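PDB 1RVK: isomerase/lactonizing enzyme from Agrobacterium tumefaciens, which is of unknown function but probably acts, as a magnesium-binding member of the enolase superfamily, on a carboxylate substrate through abstraction of an alpha proton. Local coordinates for residues P181-K184 with M185-A189; L279-V283 with N284-G288; S50-P54 with E55-P59. All coordinates share one frame; numbering follows the deposited sequence.

Contact 1: residues P181-K184 with M185-A189; sequences PDVK and MDLKA
Over one face of the Asp182 carboxylate lies Met185, modelled as selenomethionine: its CG stands 3.9 Å from Asp182 CG, and its backbone N-H approaches OD1 from the same face. The Asp186 carboxylate is also met on a face, by Asp182 O, 3.4 Å from Asp186 CG. The capping bond, Met185 N to Asp182 OD1, is 3.1 Å long, with the donor 45° out of the carboxylate plane. It can form because Asp182 CG lies anti to its own backbone N (chi1 -171°), which turns the acid over the first turn of the helix. Lys184 N adds a weak bond of 2.9 Å to Asp182 OD1. The helix N-terminus would probably favour the negative charge of Asp182.

The main chain takes over from there: Asp186 N gives a straight 3.0 Å bond to Asp182 O (167° at the hydrogen). One water accepts from Asp182 N and can donate to Asp186 OD2, 2.7 Å away, while Asp186 OD1 is hydrogen-bonded to Tyr211 OH. On another side of the helix Val183 CG1 and Leu187 CD1 lie alongside each other at 4.1 Å, next to Leu219 of helix 213-224. These are the marks of an aspartate N-cap, here opening helix 183-197 of a beta-alpha-beta unit in the enolase-type barrel.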
loop_
_atom_site.group_PDB
_atom_site.type_symbol
_atom_site.label_atom_id
_atom_site.label_comp_id
_atom_site.label_asym_id
_atom_site.label_seq_id
_atom_site.Cartn_x
_atom_site.Cartn_y
_atom_site.Cartn_z
ATOM N N PRO A 181 18.649 4.174 13.601
ATOM C CA PRO A 181 19.037 4.118 12.187
ATOM C C PRO A 181 20.484 4.550 11.983
ATOM O O PRO A 181 21.079 5.186 12.854
ATOM C CB PRO A 181 18.059 5.083 11.536
ATOM C CG PRO A 181 17.996 6.181 12.563
ATOM C CD PRO A 181 17.917 5.422 13.890
ATOM N N ASP A 182 21.046 4.212 10.829
ATOM C CA ASP A 182 22.425 4.577 10.513
ATOM C C ASP A 182 22.532 4.840 9.011
ATOM O O ASP A 182 22.436 3.912 8.206
ATOM C CB ASP A 182 23.372 3.443 10.923
ATOM C CG ASP A 182 24.833 3.835 10.827
ATOM O OD1 ASP A 182 25.266 4.284 9.747
ATOM O OD2 ASP A 182 25.552 3.687 11.835
ATOM N N VAL A 183 22.718 6.105 8.639
ATOM C CA VAL A 183 22.817 6.482 7.232
ATOM C C VAL A 183 23.899 5.708 6.489
ATOM O O VAL A 183 23.697 5.294 5.351
ATOM C CB VAL A 183 23.094 7.994 7.069
ATOM C CG1 VAL A 183 23.370 8.325 5.605
ATOM C CG2 VAL A 183 21.895 8.789 7.565
ATOM N N LYS A 184 25.044 5.512 7.130
ATOM C CA LYS A 184 26.126 4.784 6.482
ATOM C C LYS A 184 25.735 3.346 6.160
ATOM O O LYS A 184 26.082 2.837 5.098
ATOM C CB LYS A 184 27.386 4.809 7.349
ATOM C CG LYS A 184 28.045 6.175 7.389
ATOM C CD LYS A 184 29.321 6.160 8.210
ATOM C CE LYS A 184 30.011 7.517 8.165
ATOM N NZ LYS A 184 29.133 8.604 8.684
HETATM N N MSE A 185 25.017 2.694 7.071
HETATM C CA MSE A 185 24.586 1.317 6.842
HETATM C C MSE A 185 23.583 1.271 5.698
HETATM O O MSE A 185 23.659 0.401 4.831
HETATM C CB MSE A 185 23.950 0.726 8.106
HETATM C CG MSE A 185 24.944 0.326 9.183
HETATM SE SE MSE A 185 26.115 -1.111 8.604
HETATM C CE MSE A 185 24.922 -2.594 8.869
ATOM N N ASP A 186 22.641 2.210 5.698
ATOM C CA ASP A 186 21.636 2.274 4.642
ATOM C C ASP A 186 22.311 2.397 3.278
ATOM O O ASP A 186 21.928 1.722 2.320
ATOM C CB ASP A 186 20.712 3.478 4.865
ATOM C CG ASP A 186 19.827 3.319 6.087
ATOM O OD1 ASP A 186 19.094 4.280 6.420
ATOM O OD2 ASP A 186 19.852 2.238 6.713
ATOM N N LEU A 187 23.318 3.259 3.190
ATOM C CA LEU A 187 24.028 3.453 1.931
ATOM C C LEU A 187 24.804 2.207 1.521
ATOM O O LEU A 187 24.922 1.920 0.332
ATOM C CB LEU A 187 24.971 4.654 2.021
ATOM C CG LEU A 187 24.290 6.025 1.952
ATOM C CD1 LEU A 187 25.301 7.130 2.220
ATOM C CD2 LEU A 187 23.653 6.197 0.585
ATOM N N LYS A 188 25.334 1.471 2.496
ATOM C CA LYS A 188 26.071 0.247 2.181
ATOM C C LYS A 188 25.126 -0.782 1.576
ATOM O O LYS A 188 25.499 -1.526 0.670
ATOM C CB LYS A 188 26.718 -0.359 3.427
ATOM C CG LYS A 188 27.940 0.382 3.948
ATOM C CD LYS A 188 28.693 -0.495 4.941
ATOM C CE LYS A 188 29.651 0.308 5.804
ATOM N NZ LYS A 188 28.921 1.154 6.796
ATOM N N ALA A 189 23.902 -0.834 2.091
ATOM C CA ALA A 189 22.911 -1.772 1.575
ATOM C C ALA A 189 22.582 -1.400 0.137
ATOM O O ALA A 189 22.527 -2.260 -0.742
ATOM C CB ALA A 189 21.651 -1.730 2.426
HETATM O O HOH W 1 19.438 2.180 9.379
#

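Contact 2: residues L279-V283 with N284-G288; sequences LRTGV and NDVGG
The first torsions of Thr281 and Val286 turn the hydroxyl of one onto the two methyls of the other. Thr281 OG1 is anti to the backbone N (chi1 -170°), while Val286 has chi1 -57°, with CG1 beside its own backbone N and CG2 between that N and the carbonyl carbon. The two side chains cross at about a right angle, and Thr281 OG1 comes 3.4 Å from Val286 CG1 and 3.6 Å from Val286 CG2. The hydroxyl finds its polar partner in Thr295.

The next carbonyl along, Gly282 O, is gripped by the turn: Val286 N binds it at 3.0 Å, nearly in line with the carbonyl, and Asp285 N adds a weak bond of the same length. Val286 CG2 also packs on this oxygen, at 3.3 Å. Because Gly282 has no side chain, Asp285 OD2 can settle 3.5 Å from Gly282 CA; the buried Gly282 N has no partner in the model.

Val283 O closes the turn. Gly288 N donates to it over 2.7 Å, in the carbonyl plane and on a lone pair, and Gly287 N adds a weak bond. This six-to-one bond, with positive phi (93°) at Gly287, is Schellman-like, although Gly287 N turns to Val283 O and not to Asn284 O as in the full motif.

Asp285 OD2 bonds to His309 ND1, consistent with the His-Asp dyad of mandelate racemase relatives, and the Asp285 side chain is about 8 Å from the magnesium ion. Strand 278-281, which lies between parallel strands 254-256 and 306-308, carries the turn at its C-terminal end, and Val283 packs against Ile289 of helix 289-301, Val318 of helix 313-321 and Cys106 of helix 98-116.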
loop_
_atom_site.group_PDB
_atom_site.type_symbol
_atom_site.label_atom_id
_atom_site.label_comp_id
_atom_site.label_asym_id
_atom_site.label_seq_id
_atom_site.Cartn_x
_atom_site.Cartn_y
_atom_site.Cartn_z
ATOM N N LEU A 279 4.540 12.180 -7.006
ATOM C CA LEU A 279 3.536 12.140 -5.949
ATOM C C LEU A 279 3.334 10.707 -5.469
ATOM O O LEU A 279 3.740 9.751 -6.135
ATOM C CB LEU A 279 2.208 12.699 -6.469
ATOM C CG LEU A 279 1.165 13.127 -5.431
ATOM C CD1 LEU A 279 1.713 14.294 -4.610
ATOM C CD2 LEU A 279 -0.136 13.527 -6.138
ATOM N N ARG A 280 2.724 10.555 -4.301
ATOM C CA ARG A 280 2.454 9.222 -3.778
ATOM C C ARG A 280 1.058 9.208 -3.180
ATOM O O ARG A 280 0.577 10.216 -2.659
ATOM C CB ARG A 280 3.482 8.824 -2.717
ATOM C CG ARG A 280 3.420 7.344 -2.298
ATOM C CD ARG A 280 4.800 6.897 -1.820
ATOM N NE ARG A 280 4.910 5.508 -1.369
ATOM C CZ ARG A 280 4.797 4.430 -2.144
ATOM N NH1 ARG A 280 4.943 3.220 -1.615
ATOM N NH2 ARG A 280 4.518 4.547 -3.436
ATOM N N THR A 281 0.396 8.065 -3.294
ATOM C CA THR A 281 -0.936 7.894 -2.747
ATOM C C THR A 281 -1.042 6.425 -2.390
ATOM O O THR A 281 -0.082 5.670 -2.549
ATOM C CB THR A 281 -2.034 8.251 -3.777
ATOM O OG1 THR A 281 -3.308 8.290 -3.121
ATOM C CG2 THR A 281 -2.083 7.214 -4.901
ATOM N N GLY A 282 -2.205 6.025 -1.898
ATOM C CA GLY A 282 -2.419 4.640 -1.534
ATOM C C GLY A 282 -3.840 4.543 -1.034
ATOM O O GLY A 282 -4.316 5.460 -0.368
ATOM N N VAL A 283 -4.523 3.451 -1.354
ATOM C CA VAL A 283 -5.906 3.296 -0.915
ATOM C C VAL A 283 -6.047 3.456 0.595
ATOM O O VAL A 283 -6.941 4.163 1.069
ATOM C CB VAL A 283 -6.474 1.934 -1.354
ATOM C CG1 VAL A 283 -7.846 1.715 -0.741
ATOM C CG2 VAL A 283 -6.567 1.893 -2.875
ATOM N N ASN A 284 -5.166 2.817 1.358
ATOM C CA ASN A 284 -5.243 2.930 2.811
ATOM C C ASN A 284 -4.804 4.294 3.321
ATOM O O ASN A 284 -5.233 4.735 4.390
ATOM C CB ASN A 284 -4.391 1.853 3.491
ATOM C CG ASN A 284 -5.093 0.521 3.557
ATOM O OD1 ASN A 284 -6.286 0.428 3.277
ATOM N ND2 ASN A 284 -4.362 -0.520 3.942
ATOM N N ASP A 285 -3.954 4.966 2.553
ATOM C CA ASP A 285 -3.439 6.259 2.964
ATOM C C ASP A 285 -4.363 7.445 2.737
ATOM O O ASP A 285 -4.319 8.414 3.498
ATOM C CB ASP A 285 -2.103 6.516 2.271
ATOM C CG ASP A 285 -1.097 5.418 2.539
ATOM O OD1 ASP A 285 -0.699 5.242 3.714
ATOM O OD2 ASP A 285 -0.716 4.725 1.577
ATOM N N VAL A 286 -5.200 7.383 1.709
ATOM C CA VAL A 286 -6.088 8.509 1.434
ATOM C C VAL A 286 -7.565 8.223 1.645
ATOM O O VAL A 286 -8.414 9.049 1.310
ATOM C CB VAL A 286 -5.871 9.054 0.008
ATOM C CG1 VAL A 286 -4.409 9.460 -0.166
ATOM C CG2 VAL A 286 -6.272 8.014 -1.024
ATOM N N GLY A 287 -7.876 7.053 2.193
ATOM C CA GLY A 287 -9.265 6.735 2.476
ATOM C C GLY A 287 -10.084 5.989 1.446
ATOM O O GLY A 287 -11.305 6.140 1.412
ATOM N N GLY A 288 -9.440 5.193 0.599
ATOM C CA GLY A 288 -10.198 4.429 -0.377
ATOM C C GLY A 288 -9.803 4.576 -1.833
ATOM O O GLY A 288 -8.937 5.378 -2.193
#

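Contact 3: residues S50-P54 with E55-P59; sequences SFTAP and EIVRP
Thr52 offers its two branches to two different residues of the turn that follows. Its chi1 of -166° sets OG1 anti to the backbone N and leaves CG2 in the crowded position between N and the carbonyl carbon. From there CG2 meets Val57 tip to tip, 3.6 Å from Val57 CG1, whereas OG1 lies against Ile56 CD1 at 3.3 Å. The Ile56 chain is extended at chi2 (165°), which carries CD1 back over the strand end and on to Ala53 CB, 3.9 Å away.

Beneath these side chains runs a short 3-10 turn that joins edge strand 47-52 of the N-terminal capping domain to helix 59-70. Ile56 N binds Ala53 O at 3.0 Å and Val57 N binds Pro54 O at 3.1 Å, both donors standing well above the carbonyl planes. Thr52 also touches Val103 of helix 98-116, and Val57 touches Ala36 of strand 30-42.

Arg58 folds back on the turn: with chi1 at 64° and the chain extended from CG to NE, its NH1 reaches Glu55 O at 2.9 Å, the oxygen lying in the guanidinium plane. Glu55 OE2 is 4.0 Å from Arg58 NE, a long ion pair well out of that plane.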
loop_
_atom_site.group_PDB
_atom_site.type_symbol
_atom_site.label_atom_id
_atom_site.label_comp_id
_atom_site.label_asym_id
_atom_site.label_seq_id
_atom_site.Cartn_x
_atom_site.Cartn_y
_atom_site.Cartn_z
ATOM N N SER A 50 -14.357 -6.547 1.820
ATOM C CA SER A 50 -13.040 -5.928 1.904
ATOM C C SER A 50 -12.402 -6.295 3.243
ATOM O O SER A 50 -13.091 -6.415 4.255
ATOM C CB SER A 50 -13.145 -4.409 1.750
ATOM O OG SER A 50 -11.895 -3.873 1.348
ATOM N N PHE A 51 -11.084 -6.471 3.241
ATOM C CA PHE A 51 -10.347 -6.868 4.437
ATOM C C PHE A 51 -9.568 -5.748 5.113
ATOM O O PHE A 51 -9.096 -4.822 4.455
ATOM C CB PHE A 51 -9.375 -7.992 4.073
ATOM C CG PHE A 51 -10.051 -9.232 3.570
ATOM C CD1 PHE A 51 -10.544 -10.177 4.460
ATOM C CD2 PHE A 51 -10.237 -9.434 2.204
ATOM C CE1 PHE A 51 -11.215 -11.310 4.000
ATOM C CE2 PHE A 51 -10.906 -10.563 1.734
ATOM C CZ PHE A 51 -11.397 -11.501 2.635
ATOM N N THR A 52 -9.433 -5.848 6.434
ATOM C CA THR A 52 -8.679 -4.867 7.211
ATOM C C THR A 52 -8.456 -5.391 8.625
ATOM O O THR A 52 -8.935 -6.470 8.976
ATOM C CB THR A 52 -9.411 -3.506 7.295
ATOM O OG1 THR A 52 -8.503 -2.509 7.779
ATOM C CG2 THR A 52 -10.609 -3.591 8.229
ATOM N N ALA A 53 -7.717 -4.635 9.429
ATOM C CA ALA A 53 -7.442 -5.028 10.806
ATOM C C ALA A 53 -8.702 -4.837 11.646
ATOM O O ALA A 53 -9.429 -3.860 11.472
ATOM C CB ALA A 53 -6.299 -4.191 11.372
ATOM N N PRO A 54 -8.960 -5.760 12.584
ATOM C CA PRO A 54 -10.128 -5.728 13.472
ATOM C C PRO A 54 -10.479 -4.377 14.101
ATOM O O PRO A 54 -11.636 -3.962 14.067
ATOM C CB PRO A 54 -9.784 -6.780 14.524
ATOM C CG PRO A 54 -9.006 -7.789 13.731
ATOM C CD PRO A 54 -8.089 -6.905 12.908
ATOM N N GLU A 55 -9.490 -3.694 14.673
ATOM C CA GLU A 55 -9.732 -2.408 15.332
ATOM C C GLU A 55 -10.317 -1.329 14.425
ATOM O O GLU A 55 -11.031 -0.439 14.883
ATOM C CB GLU A 55 -8.436 -1.884 15.965
ATOM C CG GLU A 55 -7.966 -2.677 17.176
ATOM C CD GLU A 55 -8.938 -2.599 18.341
ATOM O OE1 GLU A 55 -9.227 -3.656 18.945
ATOM O OE2 GLU A 55 -9.406 -1.485 18.660
ATOM N N ILE A 56 -10.013 -1.415 13.138
ATOM C CA ILE A 56 -10.484 -0.433 12.168
ATOM C C ILE A 56 -11.981 -0.532 11.882
ATOM O O ILE A 56 -12.616 0.457 11.511
ATOM C CB ILE A 56 -9.661 -0.565 10.867
ATOM C CG1 ILE A 56 -8.209 -0.181 11.164
ATOM C CG2 ILE A 56 -10.240 0.315 9.764
ATOM C CD1 ILE A 56 -7.213 -0.599 10.093
ATOM N N VAL A 57 -12.547 -1.720 12.070
ATOM C CA VAL A 57 -13.972 -1.939 11.841
ATOM C C VAL A 57 -14.633 -2.535 13.081
ATOM O O VAL A 57 -15.561 -3.341 12.978
ATOM C CB VAL A 57 -14.213 -2.888 10.647
ATOM C CG1 VAL A 57 -13.793 -2.211 9.349
ATOM C CG2 VAL A 57 -13.438 -4.181 10.847
ATOM N N ARG A 58 -14.150 -2.137 14.255
ATOM C CA ARG A 58 -14.715 -2.640 15.503
ATOM C C ARG A 58 -16.131 -2.083 15.680
ATOM O O ARG A 58 -16.515 -1.110 15.028
ATOM C CB ARG A 58 -13.813 -2.263 16.690
ATOM C CG ARG A 58 -13.662 -0.767 16.965
ATOM C CD ARG A 58 -12.669 -0.543 18.102
ATOM N NE ARG A 58 -12.661 0.833 18.594
ATOM C CZ ARG A 58 -12.128 1.866 17.948
ATOM N NH1 ARG A 58 -11.547 1.694 16.769
ATOM N NH2 ARG A 58 -12.174 3.078 18.489
ATOM N N PRO A 59 -16.933 -2.706 16.553
ATOM C CA PRO A 59 -18.309 -2.261 16.794
ATOM C C PRO A 59 -18.514 -0.762 16.993
ATOM O O PRO A 59 -19.442 -0.182 16.424
ATOM C CB PRO A 59 -18.718 -3.075 18.014
ATOM C CG PRO A 59 -18.006 -4.380 17.768
ATOM C CD PRO A 59 -16.625 -3.905 17.356
#

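All three contacts are turns where the chain enters or leaves a helical segment, but their settings differ. Contact 1 is at the surface, on the outer helical layer of the barrel, and relies on a carboxylate and a water. Contact 2 is buried near the chain centre, where three glycines and backbone carbonyls shape the turn and polar groups lie near the metal site. Contact 3, partly buried in the capping domain, combines packing of methyl groups with an arginine that bonds a carbonyl of its own turn. Contacts 2 and 3 both touch helix 98-116, their nearest atoms about 6 Å apart; contact 1 stands about 16 Å from contact 2 at nearest atoms.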